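PDB 6HNU: aromatic amino acid aminotransferase I from Candida albicans WO-1, which probably catalyses the pyridoxal-phosphate-dependent transfer of the amino group from aromatic L-amino acids to 2-oxoglutarate, giving aromatic oxo-acids and L-glutamate. Local coordinates for residues D246-Y250 / R294-K300; Y249-Q253 / F275-V280. All blocks are in the same frame, centred on the assembly; numbering follows the deposited sequence.

Contact 1 (D246-Y250 / R294-K300). With PLP (pyridoxal-5'-phosphate), chain I; PHE (phenylalanine), chain J.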
loop_
_atom_site.group_PDB
_atom_site.type_symbol
_atom_site.label_atom_id
_atom_site.label_comp_id
_atom_site.label_asym_id
_atom_site.label_seq_id
_atom_site.Cartn_x
_atom_site.Cartn_y
_atom_site.Cartn_z
ATOM N N ASP B 246 -7.041 -16.868 2.208
ATOM C CA ASP B 246 -7.422 -15.454 2.270
ATOM C C ASP B 246 -8.630 -15.385 3.188
ATOM O O ASP B 246 -9.738 -15.741 2.775
ATOM C CB ASP B 246 -7.635 -14.905 0.868
ATOM C CG ASP B 246 -8.090 -13.480 0.821
ATOM O OD1 ASP B 246 -8.086 -12.786 1.904
ATOM O OD2 ASP B 246 -8.450 -13.060 -0.308
ATOM N N GLU B 247 -8.408 -14.948 4.416
ATOM C CA GLU B 247 -9.334 -15.269 5.517
ATOM C C GLU B 247 -9.770 -14.001 6.232
ATOM O O GLU B 247 -9.776 -13.962 7.463
ATOM C CB GLU B 247 -8.609 -16.287 6.390
ATOM C CG GLU B 247 -8.720 -17.685 5.838
ATOM C CD GLU B 247 -10.142 -18.207 6.026
ATOM O OE1 GLU B 247 -10.365 -18.928 7.021
ATOM O OE2 GLU B 247 -11.021 -17.917 5.163
ATOM N N PRO B 248 -10.311 -12.994 5.522
ATOM C CA PRO B 248 -10.811 -11.790 6.203
ATOM C C PRO B 248 -12.087 -12.063 7.027
ATOM O O PRO B 248 -12.395 -11.297 7.941
ATOM C CB PRO B 248 -11.064 -10.824 5.059
ATOM C CG PRO B 248 -11.443 -11.757 3.902
ATOM C CD PRO B 248 -10.612 -13.007 4.081
ATOM N N TYR B 249 -12.783 -13.161 6.761
ATOM C CA TYR B 249 -14.092 -13.441 7.395
ATOM C C TYR B 249 -13.943 -14.503 8.492
ATOM O O TYR B 249 -14.961 -14.967 8.998
ATOM C CB TYR B 249 -15.106 -13.911 6.346
ATOM C CG TYR B 249 -15.267 -13.036 5.130
ATOM C CD1 TYR B 249 -15.759 -11.750 5.221
ATOM C CD2 TYR B 249 -14.930 -13.505 3.880
ATOM C CE1 TYR B 249 -15.930 -10.953 4.102
ATOM C CE2 TYR B 249 -15.117 -12.740 2.748
ATOM C CZ TYR B 249 -15.607 -11.456 2.853
ATOM O OH TYR B 249 -15.804 -10.661 1.753
ATOM N N TYR B 250 -12.711 -14.893 8.864
ATOM C CA TYR B 250 -12.488 -15.971 9.847
ATOM C C TYR B 250 -13.264 -15.710 11.137
ATOM O O TYR B 250 -13.798 -16.643 11.691
ATOM C CB TYR B 250 -11.005 -16.133 10.191
ATOM C CG TYR B 250 -10.738 -17.351 11.040
ATOM C CD1 TYR B 250 -10.692 -18.617 10.477
ATOM C CD2 TYR B 250 -10.514 -17.234 12.401
ATOM C CE1 TYR B 250 -10.419 -19.738 11.230
ATOM C CE2 TYR B 250 -10.252 -18.346 13.177
ATOM C CZ TYR B 250 -10.220 -19.596 12.599
ATOM O OH TYR B 250 -9.968 -20.683 13.341
ATOM N N ARG B 294 -1.234 -17.560 5.184
ATOM C CA ARG B 294 -2.532 -16.979 5.617
ATOM C C ARG B 294 -2.507 -15.457 5.446
ATOM O O ARG B 294 -1.537 -14.788 5.875
ATOM C CB ARG B 294 -2.843 -17.387 7.057
ATOM C CG ARG B 294 -4.116 -16.774 7.623
ATOM C CD ARG B 294 -4.313 -17.153 9.076
ATOM N NE ARG B 294 -5.632 -16.824 9.572
ATOM C CZ ARG B 294 -6.698 -17.616 9.538
ATOM N NH1 ARG B 294 -6.634 -18.782 8.955
ATOM N NH2 ARG B 294 -7.854 -17.196 10.013
ATOM N N LEU B 295 -3.555 -14.911 4.835
ATOM C CA LEU B 295 -3.768 -13.448 4.692
ATOM C C LEU B 295 -4.805 -13.050 5.737
ATOM O O LEU B 295 -5.998 -13.410 5.621
ATOM C CB LEU B 295 -4.190 -13.090 3.264
ATOM C CG LEU B 295 -3.467 -13.852 2.154
ATOM C CD1 LEU B 295 -3.976 -13.402 0.800
ATOM C CD2 LEU B 295 -1.957 -13.700 2.237
ATOM N N ASP B 296 -4.358 -12.367 6.782
ATOM C CA ASP B 296 -5.248 -11.888 7.870
ATOM C C ASP B 296 -5.476 -10.392 7.792
ATOM O O ASP B 296 -4.543 -9.641 7.435
ATOM C CB ASP B 296 -4.631 -12.190 9.248
ATOM C CG ASP B 296 -4.924 -13.579 9.765
ATOM O OD1 ASP B 296 -6.112 -13.938 9.788
ATOM O OD2 ASP B 296 -3.968 -14.261 10.240
ATOM N N SER B 297 -6.686 -9.930 8.125
ATOM C CA SER B 297 -7.032 -8.506 7.995
ATOM C C SER B 297 -7.878 -8.051 9.186
ATOM O O SER B 297 -8.705 -8.833 9.664
ATOM C CB SER B 297 -7.811 -8.279 6.741
ATOM O OG SER B 297 -8.056 -6.903 6.570
ATOM N N PHE B 298 -7.755 -6.789 9.545
ATOM C CA PHE B 298 -8.672 -6.117 10.507
ATOM C C PHE B 298 -9.923 -5.562 9.822
ATOM O O PHE B 298 -10.815 -5.041 10.512
ATOM C CB PHE B 298 -7.946 -4.982 11.202
ATOM C CG PHE B 298 -6.968 -5.464 12.228
ATOM C CD1 PHE B 298 -7.362 -6.339 13.229
ATOM C CD2 PHE B 298 -5.661 -5.012 12.207
ATOM C CE1 PHE B 298 -6.477 -6.703 14.231
ATOM C CE2 PHE B 298 -4.765 -5.419 13.181
ATOM C CZ PHE B 298 -5.160 -6.305 14.155
ATOM N N SER B 299 -10.027 -5.665 8.496
ATOM C CA SER B 299 -11.082 -4.936 7.742
ATOM C C SER B 299 -12.480 -5.299 8.225
ATOM O O SER B 299 -13.277 -4.354 8.370
ATOM C CB SER B 299 -10.924 -5.102 6.240
ATOM O OG SER B 299 -9.767 -4.416 5.839
ATOM N N LYS B 300 -12.790 -6.575 8.440
ATOM C CA LYS B 300 -14.168 -7.015 8.756
ATOM C C LYS B 300 -14.363 -7.099 10.275
ATOM O O LYS B 300 -15.492 -7.434 10.706
ATOM C CB LYS B 300 -14.496 -8.385 8.176
ATOM C CG LYS B 300 -14.001 -8.668 6.774
ATOM C CD LYS B 300 -14.479 -7.718 5.754
ATOM C CE LYS B 300 -13.864 -8.085 4.417
ATOM N NZ LYS B 300 -14.367 -7.228 3.323
HETATM N N1 PLP I . -10.211 -10.996 0.219
HETATM C C2 PLP I . -11.483 -11.371 0.060
HETATM C C2A PLP I . -11.767 -12.760 -0.392
HETATM C C3 PLP I . -12.534 -10.489 0.303
HETATM O O3 PLP I . -13.809 -10.917 0.054
HETATM C C4 PLP I . -12.237 -9.171 0.706
HETATM C C4A PLP I . -13.322 -8.220 0.936
HETATM C C5 PLP I . -10.899 -8.806 0.905
HETATM C C6 PLP I . -9.932 -9.738 0.624
HETATM C C5A PLP I . -10.505 -7.394 1.264
HETATM O O4P PLP I . -9.530 -7.386 2.343
HETATM P P PLP I . -8.823 -6.111 2.863
HETATM O O1P PLP I . -8.071 -6.670 4.049
HETATM O O2P PLP I . -9.943 -5.098 3.231
HETATM O O3P PLP I . -7.925 -5.588 1.745
HETATM N N PHE J . -14.258 -7.962 -0.092
HETATM C CA PHE J . -14.940 -6.654 -0.317
HETATM C C PHE J . -15.985 -6.850 -1.425
HETATM O O PHE J . -16.910 -7.661 -1.251
HETATM C CB PHE J . -13.901 -5.566 -0.606
HETATM C CG PHE J . -14.429 -4.343 -1.308
HETATM C CD1 PHE J . -15.627 -3.758 -0.917
HETATM C CD2 PHE J . -13.722 -3.778 -2.360
HETATM C CE1 PHE J . -16.112 -2.637 -1.579
HETATM C CE2 PHE J . -14.206 -2.656 -3.016
HETATM C CZ PHE J . -15.395 -2.082 -2.618
HETATM O OXT PHE J . -15.926 -6.234 -2.500
HETATM O O HOH W 1 -8.158 -12.272 9.207
HETATM O O HOH W 2 -8.680 -20.673 8.115
HETATM O O HOH W 3 -11.181 -8.755 8.419
HETATM O O HOH W 4 -16.895 -7.967 1.798
#
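Over one face of the Tyr-250 ring stands the guanidinium of Arg-294, edge-on, its plane 87° from the ring's. NH2 leads, 3.1 Å from Tyr-250 CG, a cation-pi contact to which arginine's long, flat end is well suited. The guanidinium's own face carries Glu-247 CB, and water 2 at its edge bridges NH1 to Glu-247 OE1, which is also hydrogen-bonded to Thr-215. Asp-296 OD1 takes the NE hydrogen of Arg-294 at 2.9 Å, a salt bridge on the syn side of the carboxylate that helps set the group's rotation, while Glu-245 pairs with NH1. Pro-248 CG lies over one face of the Tyr-249 ring, which Lys-300 CE meets obliquely at CE1, 3.5 Å away. Lys-300 bends at chi2 (-58°), and its amine is hydrogen-bonded to Tyr-105 of the second subunit. Tyr-249 OH accepts from PLP O3 at 2.6 Å; Asp-246 OD2 approaches PLP N1 to 2.8 Å and also bonds Tyr-211. Ser-297 OG and Ser-299 OG, small enough to fit close around an anion, donate to phosphate oxygens O1P and O2P. Glu-247 N donates to Leu-295 O, beside the parallel pairing of Asp-246 with Leu-295. Cofactor-binding loops at the C-terminal ends of neighbouring parallel strands are characteristic of fold-type I aminotransferases.

Contact 2 (Y249-Q253 / F275-V280). With PLP (pyridoxal-5'-phosphate), chain I.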
loop_
_atom_site.group_PDB
_atom_site.type_symbol
_atom_site.label_atom_id
_atom_site.label_comp_id
_atom_site.label_asym_id
_atom_site.label_seq_id
_atom_site.Cartn_x
_atom_site.Cartn_y
_atom_site.Cartn_z
ATOM N N TYR B 249 -12.783 -13.161 6.761
ATOM C CA TYR B 249 -14.092 -13.441 7.395
ATOM C C TYR B 249 -13.943 -14.503 8.492
ATOM O O TYR B 249 -14.961 -14.967 8.998
ATOM C CB TYR B 249 -15.106 -13.911 6.346
ATOM C CG TYR B 249 -15.267 -13.036 5.130
ATOM C CD1 TYR B 249 -15.759 -11.750 5.221
ATOM C CD2 TYR B 249 -14.930 -13.505 3.880
ATOM C CE1 TYR B 249 -15.930 -10.953 4.102
ATOM C CE2 TYR B 249 -15.117 -12.740 2.748
ATOM C CZ TYR B 249 -15.607 -11.456 2.853
ATOM O OH TYR B 249 -15.804 -10.661 1.753
ATOM N N TYR B 250 -12.711 -14.893 8.864
ATOM C CA TYR B 250 -12.488 -15.971 9.847
ATOM C C TYR B 250 -13.264 -15.710 11.137
ATOM O O TYR B 250 -13.798 -16.643 11.691
ATOM C CB TYR B 250 -11.005 -16.133 10.191
ATOM C CG TYR B 250 -10.738 -17.351 11.040
ATOM C CD1 TYR B 250 -10.692 -18.617 10.477
ATOM C CD2 TYR B 250 -10.514 -17.234 12.401
ATOM C CE1 TYR B 250 -10.419 -19.738 11.230
ATOM C CE2 TYR B 250 -10.252 -18.346 13.177
ATOM C CZ TYR B 250 -10.220 -19.596 12.599
ATOM O OH TYR B 250 -9.968 -20.683 13.341
ATOM N N PHE B 251 -13.385 -14.473 11.589
ATOM C CA PHE B 251 -14.012 -14.175 12.894
ATOM C C PHE B 251 -15.481 -13.800 12.664
ATOM O O PHE B 251 -16.120 -13.296 13.596
ATOM C CB PHE B 251 -13.148 -13.171 13.670
ATOM C CG PHE B 251 -11.937 -13.828 14.278
ATOM C CD1 PHE B 251 -12.083 -14.910 15.138
ATOM C CD2 PHE B 251 -10.660 -13.447 13.912
ATOM C CE1 PHE B 251 -10.977 -15.558 15.654
ATOM C CE2 PHE B 251 -9.547 -14.115 14.421
ATOM C CZ PHE B 251 -9.713 -15.158 15.302
ATOM N N LEU B 252 -16.028 -14.071 11.459
ATOM C CA LEU B 252 -17.491 -14.003 11.238
ATOM C C LEU B 252 -18.050 -15.423 11.307
ATOM O O LEU B 252 -19.195 -15.627 10.855
ATOM C CB LEU B 252 -17.803 -13.338 9.892
ATOM C CG LEU B 252 -17.174 -11.958 9.690
ATOM C CD1 LEU B 252 -17.713 -11.294 8.445
ATOM C CD2 LEU B 252 -17.401 -11.058 10.893
ATOM N N GLN B 253 -17.308 -16.372 11.885
ATOM C CA GLN B 253 -17.908 -17.673 12.282
ATOM C C GLN B 253 -19.096 -17.430 13.227
ATOM O O GLN B 253 -19.097 -16.444 14.008
ATOM C CB GLN B 253 -16.866 -18.624 12.840
ATOM C CG GLN B 253 -15.952 -19.148 11.738
ATOM C CD GLN B 253 -14.826 -19.974 12.276
ATOM O OE1 GLN B 253 -15.013 -21.099 12.725
ATOM N NE2 GLN B 253 -13.630 -19.394 12.315
ATOM N N PHE B 275 -15.305 -20.431 23.055
ATOM C CA PHE B 275 -15.138 -19.666 21.794
ATOM C C PHE B 275 -13.998 -20.272 20.967
ATOM O O PHE B 275 -14.252 -20.639 19.804
ATOM C CB PHE B 275 -14.901 -18.189 22.065
ATOM C CG PHE B 275 -14.555 -17.381 20.847
ATOM C CD1 PHE B 275 -15.495 -17.158 19.859
ATOM C CD2 PHE B 275 -13.269 -16.857 20.684
ATOM C CE1 PHE B 275 -15.186 -16.353 18.764
ATOM C CE2 PHE B 275 -12.964 -16.060 19.590
ATOM C CZ PHE B 275 -13.929 -15.822 18.625
ATOM N N LEU B 276 -12.802 -20.383 21.552
ATOM C CA LEU B 276 -11.590 -20.852 20.841
ATOM C C LEU B 276 -11.801 -22.307 20.386
ATOM O O LEU B 276 -11.269 -22.672 19.309
ATOM C CB LEU B 276 -10.354 -20.714 21.739
ATOM C CG LEU B 276 -9.874 -19.292 22.040
ATOM C CD1 LEU B 276 -8.639 -19.347 22.929
ATOM C CD2 LEU B 276 -9.574 -18.468 20.788
ATOM N N LYS B 277 -12.522 -23.116 21.164
ATOM C CA LYS B 277 -12.771 -24.537 20.807
ATOM C C LYS B 277 -13.760 -24.631 19.639
ATOM O O LYS B 277 -13.723 -25.663 18.944
ATOM C CB LYS B 277 -13.314 -25.373 21.976
ATOM C CG LYS B 277 -12.247 -26.147 22.736
ATOM C CD LYS B 277 -12.719 -26.768 24.035
ATOM C CE LYS B 277 -11.580 -27.110 24.983
ATOM N NZ LYS B 277 -11.245 -25.966 25.869
ATOM N N ALA B 278 -14.637 -23.655 19.482
ATOM C CA ALA B 278 -15.716 -23.675 18.464
ATOM C C ALA B 278 -15.168 -23.331 17.072
ATOM O O ALA B 278 -15.851 -23.678 16.087
ATOM C CB ALA B 278 -16.812 -22.730 18.838
ATOM N N LEU B 279 -14.042 -22.616 16.981
ATOM C CA LEU B 279 -13.517 -22.064 15.712
ATOM C C LEU B 279 -13.036 -23.222 14.833
ATOM O O LEU B 279 -12.462 -24.172 15.346
ATOM C CB LEU B 279 -12.400 -21.069 16.047
ATOM C CG LEU B 279 -12.857 -19.828 16.814
ATOM C CD1 LEU B 279 -11.683 -18.946 17.157
ATOM C CD2 LEU B 279 -13.901 -19.043 16.040
ATOM N N VAL B 280 -13.360 -23.196 13.542
ATOM C CA VAL B 280 -12.907 -24.266 12.616
ATOM C C VAL B 280 -11.385 -24.192 12.542
ATOM O O VAL B 280 -10.828 -23.102 12.460
ATOM C CB VAL B 280 -13.535 -24.086 11.221
ATOM C CG1 VAL B 280 -13.132 -22.753 10.610
ATOM C CG2 VAL B 280 -13.152 -25.212 10.286
HETATM N N1 PLP I . -10.211 -10.996 0.219
HETATM C C2 PLP I . -11.483 -11.371 0.060
HETATM C C2A PLP I . -11.767 -12.760 -0.392
HETATM C C3 PLP I . -12.534 -10.489 0.303
HETATM O O3 PLP I . -13.809 -10.917 0.054
HETATM C C4 PLP I . -12.237 -9.171 0.706
HETATM C C4A PLP I . -13.322 -8.220 0.936
HETATM C C5 PLP I . -10.899 -8.806 0.905
HETATM C C6 PLP I . -9.932 -9.738 0.624
HETATM C C5A PLP I . -10.505 -7.394 1.264
HETATM O O4P PLP I . -9.530 -7.386 2.343
HETATM P P PLP I . -8.823 -6.111 2.863
HETATM O O1P PLP I . -8.071 -6.670 4.049
HETATM O O2P PLP I . -9.943 -5.098 3.231
HETATM O O3P PLP I . -7.925 -5.588 1.745
#
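Farther along the loop that supplies Tyr-249 to the PLP pocket, Tyr-250, Phe-251 and Gln-253 dock against the end of helix 272-278. Two hydrogen bonds reach Val-280 from different residues. The phenol of Tyr-250 donates to Val-280 O at 2.7 Å, somewhat tilted from the carbonyl plane. Val-280 N gives its hydrogen to a lone pair of Gln-253 OE1, 2.8 Å away, in a nearly straight bond. Both backbone polar atoms of Val-280 are thus engaged by side chains where the chain has left the helix.

Glutamine suits this place because its amide both accepts and donates: NE2 turns back to Tyr-250 O at 2.8 Å, which fixes the rotation of the amide and leaves OE1 directed at Val-280. The same NE2 lies over the centre of one face of the Tyr-250 ring. An extended chain beyond CG, with chi2 at 174°, gives Gln-253 the reach it needs. Val-280 CG1 packs beside the amide, 3.3 Å from OE1.

Apolar groups fill in alongside. Leu-279 sends its branches to different partners, CD1 to the ring edge of Phe-251 at CE1 (3.8 Å) and CD2 to Gln-253 NE2 (3.8 Å). Phe-275 brings CZ to within 4.0 Å of Phe-251 CD1, the two side chains crossing at about a right angle, and Leu-279 CD1 also sits over one face of the Phe-275 ring. Branched leucine and flat phenylalanine fit together here, with Phe-275 resting in turn on Leu-356 and Ile-357 of helix 334-377. Tyr-250 CD2 lies over the centre of the Phe-251 ring.

Hydrogen bonds from side chains to the backbone beside an aromatic cluster thus join a cofactor-binding loop to a helix C-terminus in the PLP-binding domain of this aminotransferase.

How the contacts relate
From the N terminus, the chain reaches strand 242-246 and enters the loop in which both contacts begin, sharing Tyr-249 and Tyr-250. Contact 2 closes first, when the last turn of helix 272-278 and the residues after it meet 249-253 after 21 intervening residues. Contact 1 closes later, as strand 292-297 and the turn after it come back to 246-250; its 43-residue span takes in the second segment of contact 2. The centres lie 12 Å apart, and Lys-300 O packs on Leu-252 CD2 at 4.1 Å. Contact 1 ties neighbouring strands of the central mixed sheet at the cofactor, whereas contact 2 joins the same loop to the outlying helix 272-278.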